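Local coordinates for protein eukaryotic translation initiation factor 4 gamma 5 (Trypanosoma cruzi, PDB 6OZU) that probably serves as a scaffold in translation initiation, its MIF4G domain, an all-helical repeat fold, being the part that in eIF4G relatives docks the RNA helicase eIF4A, at residues Val18-Leu23 and Tyr65-Leu69; Phe51-Pro57 and Ala134-Phe138. Residues are numbered along the deposited sequence.

Contact 1 of 2, residues Val18-Leu23 and Tyr65-Leu69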
ATOM      1  N   VAL A  18      -5.904  14.238  13.147  1.00 85.36           N
ATOM      2  CA  VAL A  18      -5.881  12.817  13.506  1.00 84.80           C
ATOM      3  C   VAL A  18      -4.493  12.369  14.060  1.00 90.76           C
ATOM      4  O   VAL A  18      -3.429  12.688  13.513  1.00 89.05           O
ATOM      5  CB  VAL A  18      -6.444  11.874  12.390  1.00 85.88           C
ATOM      6  CG1 VAL A  18      -5.460  11.663  11.242  1.00 83.72           C
ATOM      7  CG2 VAL A  18      -6.909  10.544  12.969  1.00 84.68           C
ATOM      8  N   GLY A  19      -4.579  11.663  15.185  1.00 90.60           N
ATOM      9  CA  GLY A  19      -3.481  11.069  15.940  1.00 91.13           C
ATOM     10  C   GLY A  19      -3.952   9.897  16.785  1.00 97.96           C
ATOM     11  O   GLY A  19      -5.145   9.559  16.775  1.00 97.95           O
ATOM     12  N   GLU A  20      -3.009   9.264  17.518  1.00 96.32           N
ATOM     13  CA  GLU A  20      -3.254   8.105  18.389  1.00 97.58           C
ATOM     14  C   GLU A  20      -4.369   8.368  19.427  1.00104.74           C
ATOM     15  O   GLU A  20      -5.339   7.595  19.504  1.00105.42           O
ATOM     16  CB  GLU A  20      -1.941   7.678  19.072  1.00 99.23           C
ATOM     17  CG  GLU A  20      -2.007   6.391  19.892  1.00113.50           C
ATOM     18  CD  GLU A  20      -0.997   6.304  21.024  1.00142.15           C
ATOM     19  OE1 GLU A  20      -1.022   7.197  21.904  1.00147.67           O
ATOM     20  OE2 GLU A  20      -0.199   5.337  21.050  1.00132.28           O
ATOM     21  N   GLY A  21      -4.241   9.486  20.144  1.00101.38           N
ATOM     22  CA  GLY A  21      -5.169   9.905  21.185  1.00102.91           C
ATOM     23  C   GLY A  21      -6.592  10.210  20.760  1.00104.59           C
ATOM     24  O   GLY A  21      -7.527   9.818  21.469  1.00106.61           O
ATOM     25  N   ASN A  22      -6.779  10.917  19.615  1.00 96.91           N
ATOM     26  CA  ASN A  22      -8.112  11.361  19.162  1.00 96.03           C
ATOM     27  C   ASN A  22      -8.722  10.617  17.956  1.00 93.96           C
ATOM     28  O   ASN A  22      -9.756  11.062  17.446  1.00 93.88           O
ATOM     29  CB  ASN A  22      -8.123  12.879  18.888  1.00 96.01           C
ATOM     30  CG  ASN A  22      -7.307  13.372  17.709  1.00100.60           C
ATOM     31  OD1 ASN A  22      -6.807  12.620  16.864  1.00 82.50           O
ATOM     32  ND2 ASN A  22      -7.169  14.680  17.635  1.00 95.40           N
ATOM     33  N   LEU A  23      -8.131   9.486  17.537  1.00 85.65           N
ATOM     34  CA  LEU A  23      -8.653   8.675  16.440  1.00 82.56           C
ATOM     35  C   LEU A  23     -10.180   8.364  16.597  1.00 87.54           C
ATOM     36  O   LEU A  23     -10.907   8.583  15.622  1.00 86.05           O
ATOM     37  CB  LEU A  23      -7.800   7.403  16.237  1.00 79.83           C
ATOM     38  CG  LEU A  23      -8.225   6.429  15.132  1.00 81.64           C
ATOM     39  CD1 LEU A  23      -8.071   7.034  13.736  1.00 79.98           C
ATOM     40  CD2 LEU A  23      -7.448   5.153  15.231  1.00 81.79           C
ATOM     41  N   TYR A  65      -3.307   6.016  10.395  1.00 69.96           N
ATOM     42  CA  TYR A  65      -4.512   6.682  10.897  1.00 70.50           C
ATOM     43  C   TYR A  65      -5.446   7.082   9.771  1.00 72.31           C
ATOM     44  O   TYR A  65      -6.653   7.004   9.960  1.00 72.40           O
ATOM     45  CB  TYR A  65      -4.186   7.881  11.809  1.00 73.22           C
ATOM     46  CG  TYR A  65      -3.349   7.493  13.003  1.00 76.55           C
ATOM     47  CD1 TYR A  65      -3.909   6.808  14.080  1.00 79.88           C
ATOM     48  CD2 TYR A  65      -1.981   7.761  13.038  1.00 77.06           C
ATOM     49  CE1 TYR A  65      -3.131   6.412  15.167  1.00 82.50           C
ATOM     50  CE2 TYR A  65      -1.194   7.376  14.121  1.00 78.50           C
ATOM     51  CZ  TYR A  65      -1.775   6.707  15.188  1.00 89.70           C
ATOM     52  OH  TYR A  65      -1.002   6.316  16.251  1.00 92.38           O
ATOM     53  N   TYR A  66      -4.890   7.521   8.610  1.00 66.88           N
ATOM     54  CA  TYR A  66      -5.637   7.905   7.410  1.00 66.02           C
ATOM     55  C   TYR A  66      -6.351   6.679   6.894  1.00 66.08           C
ATOM     56  O   TYR A  66      -7.543   6.739   6.572  1.00 66.17           O
ATOM     57  CB  TYR A  66      -4.707   8.420   6.293  1.00 66.92           C
ATOM     58  CG  TYR A  66      -3.853   9.611   6.643  1.00 71.06           C
ATOM     59  CD1 TYR A  66      -4.275  10.547   7.583  1.00 75.34           C
ATOM     60  CD2 TYR A  66      -2.635   9.823   6.012  1.00 71.82           C
ATOM     61  CE1 TYR A  66      -3.498  11.661   7.894  1.00 77.59           C
ATOM     62  CE2 TYR A  66      -1.823  10.903   6.354  1.00 74.07           C
ATOM     63  CZ  TYR A  66      -2.269  11.832   7.281  1.00 85.52           C
ATOM     64  OH  TYR A  66      -1.485  12.915   7.597  1.00 91.70           O
ATOM     65  N   VAL A  67      -5.604   5.563   6.830  1.00 58.53           N
ATOM     66  CA  VAL A  67      -6.049   4.253   6.382  1.00 56.40           C
ATOM     67  C   VAL A  67      -7.125   3.707   7.355  1.00 61.33           C
ATOM     68  O   VAL A  67      -8.119   3.149   6.893  1.00 62.94           O
ATOM     69  CB  VAL A  67      -4.813   3.335   6.146  1.00 58.26           C
ATOM     70  CG1 VAL A  67      -5.192   1.882   6.039  1.00 57.76           C
ATOM     71  CG2 VAL A  67      -4.052   3.754   4.895  1.00 57.12           C
ATOM     72  N   LYS A  68      -6.986   3.967   8.679  1.00 57.22           N
ATOM     73  CA  LYS A  68      -7.976   3.569   9.695  1.00 57.18           C
ATOM     74  C   LYS A  68      -9.294   4.367   9.596  1.00 61.97           C
ATOM     75  O   LYS A  68     -10.338   3.878  10.042  1.00 63.29           O
ATOM     76  CB  LYS A  68      -7.390   3.653  11.106  1.00 59.53           C
ATOM     77  CG  LYS A  68      -6.552   2.441  11.475  1.00 63.91           C
ATOM     78  CD  LYS A  68      -5.900   2.592  12.842  1.00 69.88           C
ATOM     79  CE  LYS A  68      -4.864   1.536  13.086  1.00 65.72           C
ATOM     80  NZ  LYS A  68      -3.711   1.675  12.172  1.00 71.59           N
ATOM     81  N   LEU A  69      -9.235   5.587   9.011  1.00 57.64           N
ATOM     82  CA  LEU A  69     -10.392   6.462   8.797  1.00 58.59           C
ATOM     83  C   LEU A  69     -11.197   5.938   7.615  1.00 63.41           C
ATOM     84  O   LEU A  69     -12.421   6.000   7.643  1.00 64.50           O
ATOM     85  CB  LEU A  69      -9.966   7.926   8.560  1.00 58.94           C
ATOM     86  CG  LEU A  69      -9.505   8.733   9.786  1.00 64.89           C
ATOM     87  CD1 LEU A  69      -8.886  10.051   9.367  1.00 65.56           C
ATOM     88  CD2 LEU A  69     -10.652   8.979  10.775  1.00 69.31           C
TER
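Residues Val-18 to Asn-22 form the loop between two helices, and Leu-23 opens the second; Tyr-65 to Leu-69 is one helical turn against them. The backbones come nearest at Gly-19 and Tyr-65 (CA atoms 6.8 Å apart). Val-18 is the first residue after helix 6-17 to leave helical phi/psi, and the extended Gly-19 carries the chain past the tyrosine; within the loop Gly-19 N donates to Asn-22 OD1 (2.9 Å). Tyr-65 fills the middle: the Gly-19 backbone lies over one face of its ring, Gly-19 C 3.9 Å from Tyr-65 CE1, while Leu-23 CD2 meets the ring edge, 4.1 Å from Tyr-65 CD1. Glu-20 CB sits 3.3 Å from Tyr-65 OH, and Leu-23 CD2 packs 3.8 Å from Lys-68 CD; the amine of that lysine leads away and hydrogen-bonds to His-145. Val-18 points toward the helix: its CG2 lies 4.0 Å from Tyr-65 CB and 4.1 Å from Leu-69 CD1, its CG1 3.9 Å from Tyr-66 CE1. Such apolar packing of an inter-helix loop on a later helix is consistent with the stacked helical pairs of HEAT-like MIF4G domains; Leu-69 continues it onto helices 6-17 (Leu-15) and 23-31 (Met-26).

Contact 2 of 2, residues Phe51-Pro57 and Ala134-Phe138; sequences FNKSIQP and ANINF
Phe-138 lays one ring face over Ser-54 CB, a CH-pi contact with CB 3.6 Å from the ring centroid and 21° off its normal, and turns its ring edge toward the face of Phe-51. This T-shaped (edge-to-face) pair has centroids 4.8 Å apart; Phe-51 CD2 and Phe-138 CE2 approach to 3.4 Å. Phe-138 (chi1 t, -173°; chi2 40°) and Phe-51 (chi1 m, -90°; chi2 61°) thereby set their ring planes at 80°. Residues 134-138 are continuous helix, with Phe-138 N bonded to Ala-134 O (3.2 Å). Residues 51-53 are helical, and a type I beta turn from Lys-53 to Gln-56 leads toward Pro-57. The backbones approach most closely at Ile-55 and Ala-134, CA atoms 5.0 Å apart: Ala-134 CB fits 3.2 Å from Ile-55 O and 4.1 Å from Pro-57 CA. Ile-55, chi1 p, places CG2 3.5 Å from Phe-138 CD2. One water donates to Ser-54 O (3.0 Å) and Ala-134 O (2.8 Å) and accepts from Asn-137 ND2 (3.0 Å). Packing of the end of helix 40-53 and its turn on helix 118-144 is consistent with the stacked helices of a MIF4G domain. Side-chain packing is mainly aromatic and aliphatic; the polar link goes through water, since two carbonyls can only accept and need a donor between them.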
ATOM      1  N   PHE A  51      -5.917   9.573  -0.336  1.00 55.99           N
ATOM      2  CA  PHE A  51      -4.890   8.850  -1.090  1.00 52.90           C
ATOM      3  C   PHE A  51      -3.650   9.722  -1.441  1.00 58.46           C
ATOM      4  O   PHE A  51      -2.531   9.201  -1.417  1.00 56.41           O
ATOM      5  CB  PHE A  51      -5.487   8.166  -2.321  1.00 53.28           C
ATOM      6  CG  PHE A  51      -5.990   6.756  -2.070  1.00 52.67           C
ATOM      7  CD1 PHE A  51      -7.009   6.512  -1.154  1.00 55.12           C
ATOM      8  CD2 PHE A  51      -5.476   5.682  -2.786  1.00 52.22           C
ATOM      9  CE1 PHE A  51      -7.461   5.212  -0.919  1.00 54.51           C
ATOM     10  CE2 PHE A  51      -5.951   4.384  -2.569  1.00 53.71           C
ATOM     11  CZ  PHE A  51      -6.938   4.159  -1.639  1.00 51.73           C
ATOM     12  N   ASN A  52      -3.844  11.043  -1.696  1.00 58.05           N
ATOM     13  CA  ASN A  52      -2.734  11.966  -1.974  1.00 58.52           C
ATOM     14  C   ASN A  52      -1.935  12.304  -0.704  1.00 62.33           C
ATOM     15  O   ASN A  52      -0.696  12.254  -0.715  1.00 60.06           O
ATOM     16  CB  ASN A  52      -3.212  13.222  -2.691  1.00 62.82           C
ATOM     17  CG  ASN A  52      -3.565  13.023  -4.150  1.00 87.09           C
ATOM     18  OD1 ASN A  52      -3.232  12.003  -4.774  1.00 84.41           O
ATOM     19  ND2 ASN A  52      -4.235  14.009  -4.736  1.00 79.12           N
ATOM     20  N   LYS A  53      -2.650  12.574   0.406  1.00 60.37           N
ATOM     21  CA  LYS A  53      -2.050  12.849   1.712  1.00 60.65           C
ATOM     22  C   LYS A  53      -1.268  11.610   2.204  1.00 65.07           C
ATOM     23  O   LYS A  53      -0.234  11.747   2.857  1.00 65.11           O
ATOM     24  CB  LYS A  53      -3.150  13.299   2.718  1.00 64.46           C
ATOM     25  CG  LYS A  53      -2.690  13.660   4.148  1.00 87.58           C
ATOM     26  CD  LYS A  53      -1.904  14.990   4.269  1.00 97.15           C
ATOM     27  CE  LYS A  53      -2.444  15.926   5.333  1.00102.02           C
ATOM     28  NZ  LYS A  53      -2.083  15.504   6.713  1.00105.35           N
ATOM     29  N   SER A  54      -1.740  10.409   1.840  1.00 61.61           N
ATOM     30  CA  SER A  54      -1.115   9.149   2.226  1.00 59.84           C
ATOM     31  C   SER A  54       0.186   8.807   1.471  1.00 65.01           C
ATOM     32  O   SER A  54       0.955   7.961   1.948  1.00 64.14           O
ATOM     33  CB  SER A  54      -2.116   8.010   2.106  1.00 60.65           C
ATOM     34  OG  SER A  54      -3.180   8.178   3.026  1.00 63.13           O
ATOM     35  N   ILE A  55       0.438   9.428   0.300  1.00 63.33           N
ATOM     36  CA  ILE A  55       1.671   9.134  -0.451  1.00 62.55           C
ATOM     37  C   ILE A  55       2.697  10.270  -0.333  1.00 70.86           C
ATOM     38  O   ILE A  55       3.692  10.302  -1.074  1.00 69.02           O
ATOM     39  CB  ILE A  55       1.446   8.687  -1.910  1.00 64.45           C
ATOM     40  CG1 ILE A  55       0.638   9.701  -2.729  1.00 64.48           C
ATOM     41  CG2 ILE A  55       0.834   7.305  -1.939  1.00 65.74           C
ATOM     42  CD1 ILE A  55       1.221   9.945  -4.060  1.00 63.03           C
ATOM     43  N   GLN A  56       2.451  11.192   0.620  1.00 72.70           N
ATOM     44  CA  GLN A  56       3.364  12.273   0.957  1.00 74.34           C
ATOM     45  C   GLN A  56       4.418  11.647   1.888  1.00 81.34           C
ATOM     46  O   GLN A  56       4.032  10.951   2.845  1.00 79.34           O
ATOM     47  CB  GLN A  56       2.623  13.426   1.637  1.00 77.04           C
ATOM     48  CG  GLN A  56       1.786  14.283   0.694  1.00 94.55           C
ATOM     49  CD  GLN A  56       2.603  14.993  -0.359  1.00123.03           C
ATOM     50  OE1 GLN A  56       2.911  14.445  -1.431  1.00114.41           O
ATOM     51  NE2 GLN A  56       2.987  16.226  -0.063  1.00125.64           N
ATOM     52  N   PRO A  57       5.743  11.783   1.589  1.00 81.97           N
ATOM     53  CA  PRO A  57       6.768  11.117   2.435  1.00 81.83           C
ATOM     54  C   PRO A  57       6.823  11.592   3.908  1.00 86.42           C
ATOM     55  O   PRO A  57       7.153  10.786   4.778  1.00 85.73           O
ATOM     56  CB  PRO A  57       8.079  11.360   1.678  1.00 83.18           C
ATOM     57  CG  PRO A  57       7.820  12.591   0.878  1.00 88.66           C
ATOM     58  CD  PRO A  57       6.373  12.517   0.469  1.00 84.38           C
ATOM     59  N   ALA A 134       7.221   6.052  -0.073  1.00 48.16           N
ATOM     60  CA  ALA A 134       5.895   6.572   0.329  1.00 48.67           C
ATOM     61  C   ALA A 134       4.757   5.758  -0.284  1.00 50.07           C
ATOM     62  O   ALA A 134       3.757   5.528   0.400  1.00 50.27           O
ATOM     63  CB  ALA A 134       5.753   8.023  -0.075  1.00 50.92           C
ATOM     64  N   ASN A 135       4.935   5.276  -1.540  1.00 45.41           N
ATOM     65  CA  ASN A 135       3.942   4.455  -2.251  1.00 45.59           C
ATOM     66  C   ASN A 135       3.864   3.055  -1.692  1.00 46.75           C
ATOM     67  O   ASN A 135       2.771   2.547  -1.409  1.00 44.51           O
ATOM     68  CB  ASN A 135       4.249   4.392  -3.751  1.00 47.38           C
ATOM     69  CG  ASN A 135       3.866   5.625  -4.512  1.00 53.86           C
ATOM     70  OD1 ASN A 135       4.699   6.292  -5.120  1.00 39.79           O
ATOM     71  ND2 ASN A 135       2.603   5.966  -4.496  1.00 54.13           N
ATOM     72  N   ILE A 136       5.043   2.420  -1.567  1.00 45.14           N
ATOM     73  CA  ILE A 136       5.240   1.067  -1.029  1.00 43.93           C
ATOM     74  C   ILE A 136       4.752   1.003   0.423  1.00 42.66           C
ATOM     75  O   ILE A 136       4.026   0.071   0.757  1.00 42.29           O
ATOM     76  CB  ILE A 136       6.700   0.568  -1.222  1.00 47.40           C
ATOM     77  CG1 ILE A 136       7.213   0.786  -2.676  1.00 46.73           C
ATOM     78  CG2 ILE A 136       6.844  -0.907  -0.796  1.00 51.05           C
ATOM     79  CD1 ILE A 136       6.465   0.006  -3.848  1.00 53.33           C
ATOM     80  N   ASN A 137       5.046   2.022   1.244  1.00 37.92           N
ATOM     81  CA  ASN A 137       4.521   2.080   2.619  1.00 39.87           C
ATOM     82  C   ASN A 137       2.973   2.057   2.581  1.00 43.92           C
ATOM     83  O   ASN A 137       2.343   1.168   3.174  1.00 43.31           O
ATOM     84  CB  ASN A 137       5.036   3.324   3.385  1.00 45.28           C
ATOM     85  CG  ASN A 137       4.549   3.419   4.824  1.00 75.50           C
ATOM     86  OD1 ASN A 137       4.513   2.429   5.567  1.00 60.19           O
ATOM     87  ND2 ASN A 137       4.161   4.616   5.248  1.00 71.85           N
ATOM     88  N   PHE A 138       2.386   2.974   1.798  1.00 39.78           N
ATOM     89  CA  PHE A 138       0.949   3.060   1.610  1.00 39.35           C
ATOM     90  C   PHE A 138       0.342   1.706   1.169  1.00 45.36           C
ATOM     91  O   PHE A 138      -0.636   1.273   1.790  1.00 45.48           O
ATOM     92  CB  PHE A 138       0.618   4.187   0.649  1.00 41.05           C
ATOM     93  CG  PHE A 138      -0.856   4.500   0.482  1.00 43.22           C
ATOM     94  CD1 PHE A 138      -1.720   4.488   1.576  1.00 46.94           C
ATOM     95  CD2 PHE A 138      -1.362   4.874  -0.749  1.00 43.99           C
ATOM     96  CE1 PHE A 138      -3.066   4.822   1.433  1.00 47.67           C
ATOM     97  CE2 PHE A 138      -2.703   5.223  -0.884  1.00 48.41           C
ATOM     98  CZ  PHE A 138      -3.549   5.185   0.206  1.00 46.82           C
TER
HETATM   99  O   HOH W   1       3.334   6.427   2.998  1.00 61.59           O

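In the fold
From the N terminus, helix 6-17 runs into segment 18-23, which begins contact 1; the chain continues through helix 23-31 and helix 40-53, whose exit begins contact 2. Helix 63-76 then returns to segment 18-23, so contact 1 closes a loop with 41 residues between its segments. After helix 82-112, helix 118-144 reaches back to 51-57 and closes contact 2 across 76 residues. The segments alternate, so the contacts cross rather than nest. Their centres are about 15 Å apart, and helix 63-76 links them directly: Tyr-66 OH lies 2.8 Å from Lys-53 NZ, a probable hydrogen bond, and Val-67 CG2 packs 3.8 Å from Phe-138 CE1. Contact 1 ties the first two helices to helix 63-76, contact 2 the end of helix 40-53 to helix 118-144.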